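Local coordinates for alpha-catenin-like protein hmp-1 (Caenorhabditis elegans, PDB 5XA5) that binds beta-catenin, cadherin and actin filaments at cell junctions and is required for cell migration and shape change as the embryonic body encloses and elongates, at residues 51-55 and 107-112; 76-82 and 144-148; 216-220 and 243-247. All blocks are in the same frame, centred on the assembly; numbering follows the deposited sequence.

Contact 1: 51-55 and 107-112; sequences TEGLV and GRDFVR
E52 and R112 face each other where the first turn of helix 51-74 runs almost antiparallel to the last turns of helix 83-112, and R112 illustrates how an arginine can run alongside a carboxylate while bonding it through NE alone. R112 CG stands anti to the carbonyl carbon (chi1 -80°), and the chain is extended as far as NE, so that its aliphatic part passes beside the carboxylate: R112 CG is 3.6 Å from E52 OE2, and R112 CD lies only slightly farther from that oxygen. R112 NE then donates to E52 OE2 at 3.0 Å, almost straight at 172°, in its own guanidinium plane but 26° out of the carboxylate plane on the syn side. At the tip, R112 NH2 comes within 3.7 Å of E52 OE1. R108 CD lies over the centre of one face of the R112 guanidinium. V55 CG1 in turn lies over one face of the R108 guanidinium, toward its rim, 3.9 Å from R108 NH1. Beneath the charged layer, V55 CG2 meets V111 CG2 at 3.8 Å, and T51 CB lies equally close to V111 CB. A chain of another protein also packs on T51, V55 and V111, consistent with a beta-catenin-binding head of the vinculin/alpha-catenin family. Apolar methyls thus form the inner seam, while a single salt bridge carries the polar outer side; R108, its NH1 4.1 Å from E52 OE1, probably adds a weaker electrostatic pull.

Contact 2: 76-82 and 144-148; sequences CPIANSD and IDVKV
P77 and V148 make the closest apolar approach of this contact: the corner of the proline ring enters the notch between the two valine methyls, P77 CG lying 3.5 Å from V148 CG1 and 3.6 Å from V148 CG2. The notch faces the ring because V148 CG1 is anti to its backbone N (chi1 170°) and CG2 lies beside that N. V148 CG2 is a bump that touches P77 CG, I78 CG2 at 4.0 Å and C76 SG at 4.1 Å. One helical turn earlier, the branch methyl I144 CG2 rests against C76 SG at 3.7 Å and also touches I78 CD1. The tip of I78 fills the dip between I144 and K147, with I78 CD1 3.7 Å from K147 CB. These three apolar side chains come from a type I beta turn, C76 to A79, in the loop joining helix 51-74 to helix 83-112; the loop rests on the long helix 117-165 in the N-terminal, helical part of this vinculin/alpha-catenin family protein. D82, the N-cap of helix 83-112, caps A85 N weakly through OD1. Its OD2 takes a hydrogen bond from K147 NZ at 3.0 Å as part of a salt bridge, met on the syn side and 17° out of the carboxylate plane. K147 stays extended beyond CG and crosses the aspartate at about a right angle, its CD 3.3 Å from D82 OD2.

Contact 3: 216-220 and 243-247; sequences TAPLL and TADEM
The segments 216-220 and 243-247 run antiparallel, their axes 9.0 Å apart at a signed crossing angle of -149°. T216 CA lies 5.8 Å from M247 CA and L220 CA 5.5 Å from T243 CA, while helix 200-229 kinks at P218, whose N has no bond to the preceding turn. T216 lies close against the opposite backbone; it has two conformers, and in one of them CG2 lies 3.4 Å from M247 N, so this approach is tentative. In that conformer T216 OG1 turns back to its own helix and bonds A212 O. L220 splits its branches: CD1 touches A244 and, in one of two T243 conformers, lies 3.5 Å from T243 OG1, while CD2 is 3.9 Å from M247 CG. M247 bends at chi2 (85°), which brings SD alongside A217, 3.9 Å from A217 CA. L220 crosses M247 at about a right angle. No hydrogen bond spans the segments; T243 OG1 has S223 OG and the carbonyls of N239 and R240 as partners. Helix 117-165 packs on L220 and M247, and I183 of helix 169-196 on A217. Packing of this kind, between consecutive helices 200-229 and 234-258 that form an antiparallel hairpin, is typical of the helical bundles of the vinculin/alpha-catenin family.

After helix 23-36 the chain follows helix 51-74, turns through residues 76-82 and returns along helix 83-112, and contact 1 closes this hairpin at the end remote from the turn. Before that loop is complete, contact 2 has opened in the turn; it closes on helix 117-165, so the two cross along the sequence although their nearest atoms are about 28 Å apart. Contact 3 follows in series, closing the hairpin of helices 200-229 and 234-258 on the opposite side of the chain's centre from contact 1. The long helix 117-165 relates the parts: it carries the second half of contact 2, and further along it packs against contact 3.

Contact 1: 51-55 and 107-112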
loop_
_atom_site.group_PDB
_atom_site.type_symbol
_atom_site.label_atom_id
_atom_site.label_comp_id
_atom_site.label_asym_id
_atom_site.label_seq_id
_atom_site.Cartn_x
_atom_site.Cartn_y
_atom_site.Cartn_z
ATOM N N THR A 51 -0.206 9.153 -35.366
ATOM C CA THR A 51 1.008 8.630 -34.755
ATOM C C THR A 51 1.557 9.630 -33.747
ATOM O O THR A 51 1.953 9.248 -32.651
ATOM C CB THR A 51 2.077 8.305 -35.798
ATOM O OG1 THR A 51 2.274 9.446 -36.631
ATOM C CG2 THR A 51 1.638 7.128 -36.655
ATOM N N GLU A 52 1.566 10.914 -34.099
ATOM C CA GLU A 52 2.049 11.919 -33.156
ATOM C C GLU A 52 1.124 12.025 -31.930
ATOM O O GLU A 52 1.593 12.240 -30.809
ATOM C CB GLU A 52 2.208 13.275 -33.851
ATOM C CG GLU A 52 3.289 13.285 -34.940
ATOM C CD GLU A 52 4.669 12.891 -34.424
ATOM O OE1 GLU A 52 5.040 13.320 -33.310
ATOM O OE2 GLU A 52 5.380 12.145 -35.131
ATOM N N GLY A 53 -0.177 11.851 -32.143
ATOM C CA GLY A 53 -1.142 11.811 -31.057
ATOM C C GLY A 53 -0.922 10.660 -30.084
ATOM O O GLY A 53 -1.175 10.799 -28.879
ATOM N N LEU A 54 -0.467 9.514 -30.587
ATOM C CA LEU A 54 -0.167 8.375 -29.709
ATOM C C LEU A 54 0.925 8.740 -28.716
ATOM O O LEU A 54 0.852 8.390 -27.538
ATOM C CB LEU A 54 0.271 7.149 -30.511
ATOM C CG LEU A 54 -0.769 6.398 -31.335
ATOM C CD1 LEU A 54 -0.120 5.336 -32.220
ATOM C CD2 LEU A 54 -1.787 5.770 -30.408
ATOM N N VAL A 55 1.949 9.428 -29.199
ATOM C CA VAL A 55 3.050 9.843 -28.345
ATOM C C VAL A 55 2.569 10.923 -27.376
ATOM O O VAL A 55 2.934 10.917 -26.198
ATOM C CB VAL A 55 4.238 10.362 -29.180
ATOM C CG1 VAL A 55 5.355 10.879 -28.283
ATOM C CG2 VAL A 55 4.750 9.273 -30.121
ATOM N N GLY A 107 9.437 5.421 -28.489
ATOM C CA GLY A 107 8.094 5.327 -29.021
ATOM C C GLY A 107 7.933 6.250 -30.210
ATOM O O GLY A 107 7.342 5.878 -31.223
ATOM N N ARG A 108 8.475 7.457 -30.085
ATOM C CA ARG A 108 8.399 8.425 -31.170
ATOM C C ARG A 108 9.186 7.927 -32.376
ATOM O O ARG A 108 8.732 8.046 -33.510
ATOM C CB ARG A 108 8.922 9.792 -30.726
ATOM C CG ARG A 108 8.535 10.936 -31.667
ATOM C CD ARG A 108 9.393 12.167 -31.423
ATOM N NE ARG A 108 9.454 12.518 -30.005
ATOM C CZ ARG A 108 8.520 13.210 -29.363
ATOM N NH1 ARG A 108 7.441 13.631 -30.009
ATOM N NH2 ARG A 108 8.662 13.479 -28.071
ATOM N N ASP A 109 10.365 7.367 -32.114
ATOM C CA ASP A 109 11.194 6.781 -33.166
ATOM C C ASP A 109 10.428 5.699 -33.912
ATOM O O ASP A 109 10.494 5.600 -35.137
ATOM C CB ASP A 109 12.482 6.197 -32.582
ATOM C CG ASP A 109 13.358 7.249 -31.931
ATOM O OD1 ASP A 109 13.250 8.435 -32.309
ATOM O OD2 ASP A 109 14.156 6.884 -31.043
ATOM N N PHE A 110 9.686 4.890 -33.164
ATOM C CA PHE A 110 8.942 3.803 -33.768
ATOM C C PHE A 110 7.791 4.295 -34.636
ATOM O O PHE A 110 7.683 3.895 -35.785
ATOM C CB PHE A 110 8.415 2.856 -32.689
ATOM C CG PHE A 110 7.228 2.040 -33.121
ATOM C CD1 PHE A 110 7.319 1.155 -34.186
ATOM C CD2 PHE A 110 6.026 2.143 -32.439
ATOM C CE1 PHE A 110 6.217 0.404 -34.573
ATOM C CE2 PHE A 110 4.932 1.396 -32.810
ATOM C CZ PHE A 110 5.022 0.528 -33.888
ATOM N N VAL A 111 6.933 5.156 -34.099
ATOM C CA VAL A 111 5.734 5.556 -34.833
ATOM C C VAL A 111 6.092 6.346 -36.085
ATOM O O VAL A 111 5.299 6.442 -37.020
ATOM C CB VAL A 111 4.780 6.402 -33.964
ATOM C CG1 VAL A 111 4.263 5.581 -32.782
ATOM C CG2 VAL A 111 5.470 7.667 -33.484
ATOM N N ARG A 112 7.295 6.906 -36.101
ATOM C CA ARG A 112 7.745 7.692 -37.244
ATOM C C ARG A 112 8.386 6.816 -38.315
ATOM O O ARG A 112 8.594 7.256 -39.446
ATOM C CB ARG A 112 8.720 8.775 -36.788
ATOM C CG ARG A 112 8.034 9.995 -36.185
ATOM C CD ARG A 112 9.041 11.017 -35.690
ATOM N NE ARG A 112 8.390 12.244 -35.239
ATOM C CZ ARG A 112 9.038 13.315 -34.795
ATOM N NH1 ARG A 112 10.365 13.319 -34.749
ATOM N NH2 ARG A 112 8.363 14.391 -34.411
#

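Contact 2: 76-82 and 144-148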
loop_
_atom_site.group_PDB
_atom_site.type_symbol
_atom_site.label_atom_id
_atom_site.label_comp_id
_atom_site.label_asym_id
_atom_site.label_seq_id
_atom_site.Cartn_x
_atom_site.Cartn_y
_atom_site.Cartn_z
ATOM N N CYS A 76 0.870 11.281 2.457
ATOM C CA CYS A 76 1.086 10.058 3.226
ATOM C C CYS A 76 1.292 10.393 4.690
ATOM O O CYS A 76 2.190 11.161 5.028
ATOM C CB CYS A 76 2.284 9.271 2.701
ATOM S SG CYS A 76 2.676 7.812 3.715
ATOM N N PRO A 77 0.458 9.817 5.566
ATOM C CA PRO A 77 0.457 10.209 6.982
ATOM C C PRO A 77 1.765 9.957 7.739
ATOM O O PRO A 77 1.912 10.493 8.830
ATOM C CB PRO A 77 -0.682 9.368 7.574
ATOM C CG PRO A 77 -0.888 8.262 6.623
ATOM C CD PRO A 77 -0.573 8.808 5.271
ATOM N N ILE A 78 2.705 9.190 7.200
ATOM C CA ILE A 78 3.980 9.043 7.902
ATOM C C ILE A 78 5.120 9.836 7.249
ATOM O O ILE A 78 6.289 9.490 7.402
ATOM C CB ILE A 78 4.395 7.553 8.033
ATOM C CG1 ILE A 78 4.592 6.900 6.666
ATOM C CG2 ILE A 78 3.396 6.770 8.913
ATOM C CD1 ILE A 78 5.102 5.480 6.755
ATOM N N ALA A 79 4.759 10.907 6.538
ATOM C CA ALA A 79 5.707 11.785 5.841
ATOM C C ALA A 79 6.783 12.300 6.786
ATOM O O ALA A 79 7.977 12.292 6.450
ATOM C CB ALA A 79 4.965 12.944 5.186
ATOM N N ASN A 80 6.330 12.734 7.958
ATOM C CA ASN A 80 7.185 13.158 9.040
ATOM C C ASN A 80 8.026 12.031 9.614
ATOM O O ASN A 80 9.251 12.128 9.710
ATOM C CB ASN A 80 6.330 13.767 10.187
ATOM C CG ASN A 80 5.150 12.876 10.591
ATOM O OD1 ASN A 80 4.478 12.243 9.726
ATOM N ND2 ASN A 80 4.878 12.837 11.913
ATOM N N SER A 81 7.325 10.974 10.010
ATOM C CA SER A 81 7.827 9.972 10.943
ATOM C C SER A 81 8.865 9.051 10.320
ATOM O O SER A 81 9.705 8.471 11.008
ATOM C CB SER A 81 6.653 9.125 11.463
ATOM O OG SER A 81 5.485 9.923 11.541
ATOM N N ASP A 82 8.782 8.908 9.004
ATOM C CA ASP A 82 9.610 7.953 8.281
ATOM C C ASP A 82 10.155 8.575 7.001
ATOM O O ASP A 82 9.607 8.371 5.917
ATOM C CB ASP A 82 8.801 6.697 7.956
ATOM C CG ASP A 82 9.676 5.493 7.688
ATOM O OD1 ASP A 82 10.887 5.678 7.454
ATOM O OD2 ASP A 82 9.146 4.363 7.697
ATOM N N ILE A 144 4.459 0.958 2.045
ATOM C CA ILE A 144 4.358 2.197 2.823
ATOM C C ILE A 144 2.952 2.312 3.405
ATOM O O ILE A 144 2.752 2.727 4.543
ATOM C CB ILE A 144 4.672 3.443 1.960
ATOM C CG1 ILE A 144 6.077 3.340 1.367
ATOM C CG2 ILE A 144 4.524 4.712 2.775
ATOM C CD1 ILE A 144 7.133 2.952 2.372
ATOM N N ASP A 145 1.962 1.915 2.614
ATOM C CA ASP A 145 0.601 1.828 3.112
ATOM C C ASP A 145 0.540 0.896 4.339
ATOM O O ASP A 145 -0.211 1.150 5.279
ATOM C CB ASP A 145 -0.354 1.331 2.002
ATOM C CG ASP A 145 -0.579 2.369 0.898
ATOM O OD1 ASP A 145 -0.358 3.573 1.150
ATOM O OD2 ASP A 145 -0.976 1.968 -0.232
ATOM N N VAL A 146 1.341 -0.171 4.336
ATOM C CA VAL A 146 1.360 -1.094 5.468
ATOM C C VAL A 146 2.013 -0.414 6.674
ATOM O O VAL A 146 1.549 -0.581 7.806
ATOM C CB VAL A 146 2.105 -2.400 5.123
ATOM C CG1 VAL A 146 2.497 -3.162 6.400
ATOM C CG2 VAL A 146 1.245 -3.256 4.219
ATOM N N LYS A 147 3.067 0.366 6.429
ATOM C CA LYS A 147 3.759 1.067 7.514
ATOM C C LYS A 147 2.821 2.023 8.226
ATOM O O LYS A 147 2.938 2.248 9.436
ATOM C CB LYS A 147 4.976 1.830 6.988
ATOM C CG LYS A 147 6.210 0.970 6.816
ATOM C CD LYS A 147 7.448 1.813 6.557
ATOM C CE LYS A 147 8.712 0.973 6.702
ATOM N NZ LYS A 147 9.937 1.744 6.362
ATOM N N VAL A 148 1.900 2.605 7.470
ATOM C CA VAL A 148 0.880 3.462 8.064
ATOM C C VAL A 148 -0.016 2.681 9.028
ATOM O O VAL A 148 -0.343 3.174 10.113
ATOM C CB VAL A 148 0.047 4.145 6.972
ATOM C CG1 VAL A 148 -1.168 4.851 7.557
ATOM C CG2 VAL A 148 0.915 5.133 6.208
#

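Contact 3: 216-220 and 243-247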
loop_
_atom_site.group_PDB
_atom_site.type_symbol
_atom_site.label_atom_id
_atom_site.label_comp_id
_atom_site.label_asym_id
_atom_site.label_seq_id
_atom_site.Cartn_x
_atom_site.Cartn_y
_atom_site.Cartn_z
ATOM N N THR A 216 -9.559 -8.329 24.115
ATOM C CA THR A 216 -8.643 -8.061 25.219
ATOM C C THR A 216 -8.727 -6.624 25.732
ATOM O O THR A 216 -8.633 -6.377 26.932
ATOM C CB THR A 216 -7.187 -8.363 24.808
ATOM O OG1 THR A 216 -7.072 -9.755 24.490
ATOM C CG2 THR A 216 -6.238 -8.031 25.934
ATOM N N ALA A 217 -8.903 -5.657 24.836
ATOM C CA ALA A 217 -8.841 -4.279 25.315
ATOM C C ALA A 217 -9.898 -3.923 26.398
ATOM O O ALA A 217 -9.556 -3.264 27.388
ATOM C CB ALA A 217 -8.915 -3.303 24.131
ATOM N N PRO A 218 -11.164 -4.354 26.234
ATOM C CA PRO A 218 -12.152 -4.046 27.273
ATOM C C PRO A 218 -11.795 -4.695 28.603
ATOM O O PRO A 218 -12.083 -4.124 29.659
ATOM C CB PRO A 218 -13.462 -4.626 26.720
ATOM C CG PRO A 218 -13.246 -4.724 25.265
ATOM C CD PRO A 218 -11.789 -4.958 25.045
ATOM N N LEU A 219 -11.169 -5.867 28.548
ATOM C CA LEU A 219 -10.757 -6.538 29.781
ATOM C C LEU A 219 -9.573 -5.822 30.426
ATOM O O LEU A 219 -9.432 -5.815 31.651
ATOM C CB LEU A 219 -10.401 -7.993 29.486
ATOM C CG LEU A 219 -11.588 -8.867 29.078
ATOM C CD1 LEU A 219 -11.085 -10.157 28.456
ATOM C CD2 LEU A 219 -12.456 -9.190 30.270
ATOM N N LEU A 220 -8.703 -5.261 29.597
ATOM C CA LEU A 220 -7.593 -4.467 30.109
ATOM C C LEU A 220 -8.126 -3.218 30.805
ATOM O O LEU A 220 -7.646 -2.859 31.884
ATOM C CB LEU A 220 -6.629 -4.093 28.980
ATOM C CG LEU A 220 -5.361 -3.382 29.476
ATOM C CD1 LEU A 220 -4.559 -4.224 30.458
ATOM C CD2 LEU A 220 -4.495 -2.988 28.274
ATOM N N THR A 243 -3.985 -9.736 31.473
ATOM C CA THR A 243 -4.674 -9.101 30.362
ATOM C C THR A 243 -3.723 -8.173 29.604
ATOM O O THR A 243 -3.810 -8.038 28.393
ATOM C CB THR A 243 -5.932 -8.338 30.845
ATOM O OG1 THR A 243 -5.564 -7.289 31.752
ATOM C CG2 THR A 243 -6.863 -9.303 31.559
ATOM N N ALA A 244 -2.800 -7.544 30.322
ATOM C CA ALA A 244 -1.773 -6.741 29.654
ATOM C C ALA A 244 -0.938 -7.612 28.703
ATOM O O ALA A 244 -0.657 -7.206 27.574
ATOM C CB ALA A 244 -0.876 -6.065 30.664
ATOM N N ASP A 245 -0.534 -8.798 29.165
ATOM C CA ASP A 245 0.249 -9.702 28.323
ATOM C C ASP A 245 -0.536 -10.097 27.084
ATOM O O ASP A 245 0.018 -10.155 25.977
ATOM C CB ASP A 245 0.665 -10.965 29.096
ATOM C CG ASP A 245 1.738 -10.692 30.128
ATOM O OD1 ASP A 245 2.366 -9.614 30.054
ATOM O OD2 ASP A 245 1.966 -11.565 31.000
ATOM N N GLU A 246 -1.829 -10.358 27.267
ATOM C CA GLU A 246 -2.694 -10.725 26.158
ATOM C C GLU A 246 -2.800 -9.582 25.156
ATOM O O GLU A 246 -2.807 -9.811 23.958
ATOM C CB GLU A 246 -4.089 -11.097 26.651
ATOM C CG GLU A 246 -4.189 -12.472 27.280
ATOM C CD GLU A 246 -5.612 -12.815 27.668
ATOM O OE1 GLU A 246 -6.312 -11.922 28.191
ATOM O OE2 GLU A 246 -6.032 -13.969 27.444
ATOM N N MET A 247 -2.887 -8.360 25.671
ATOM C CA MET A 247 -2.963 -7.162 24.839
ATOM C C MET A 247 -1.706 -7.019 23.994
ATOM O O MET A 247 -1.764 -6.804 22.775
ATOM C CB MET A 247 -3.154 -5.928 25.725
ATOM C CG MET A 247 -3.277 -4.626 24.977
ATOM S SD MET A 247 -4.987 -4.385 24.470
ATOM C CE MET A 247 -4.874 -2.746 23.732
#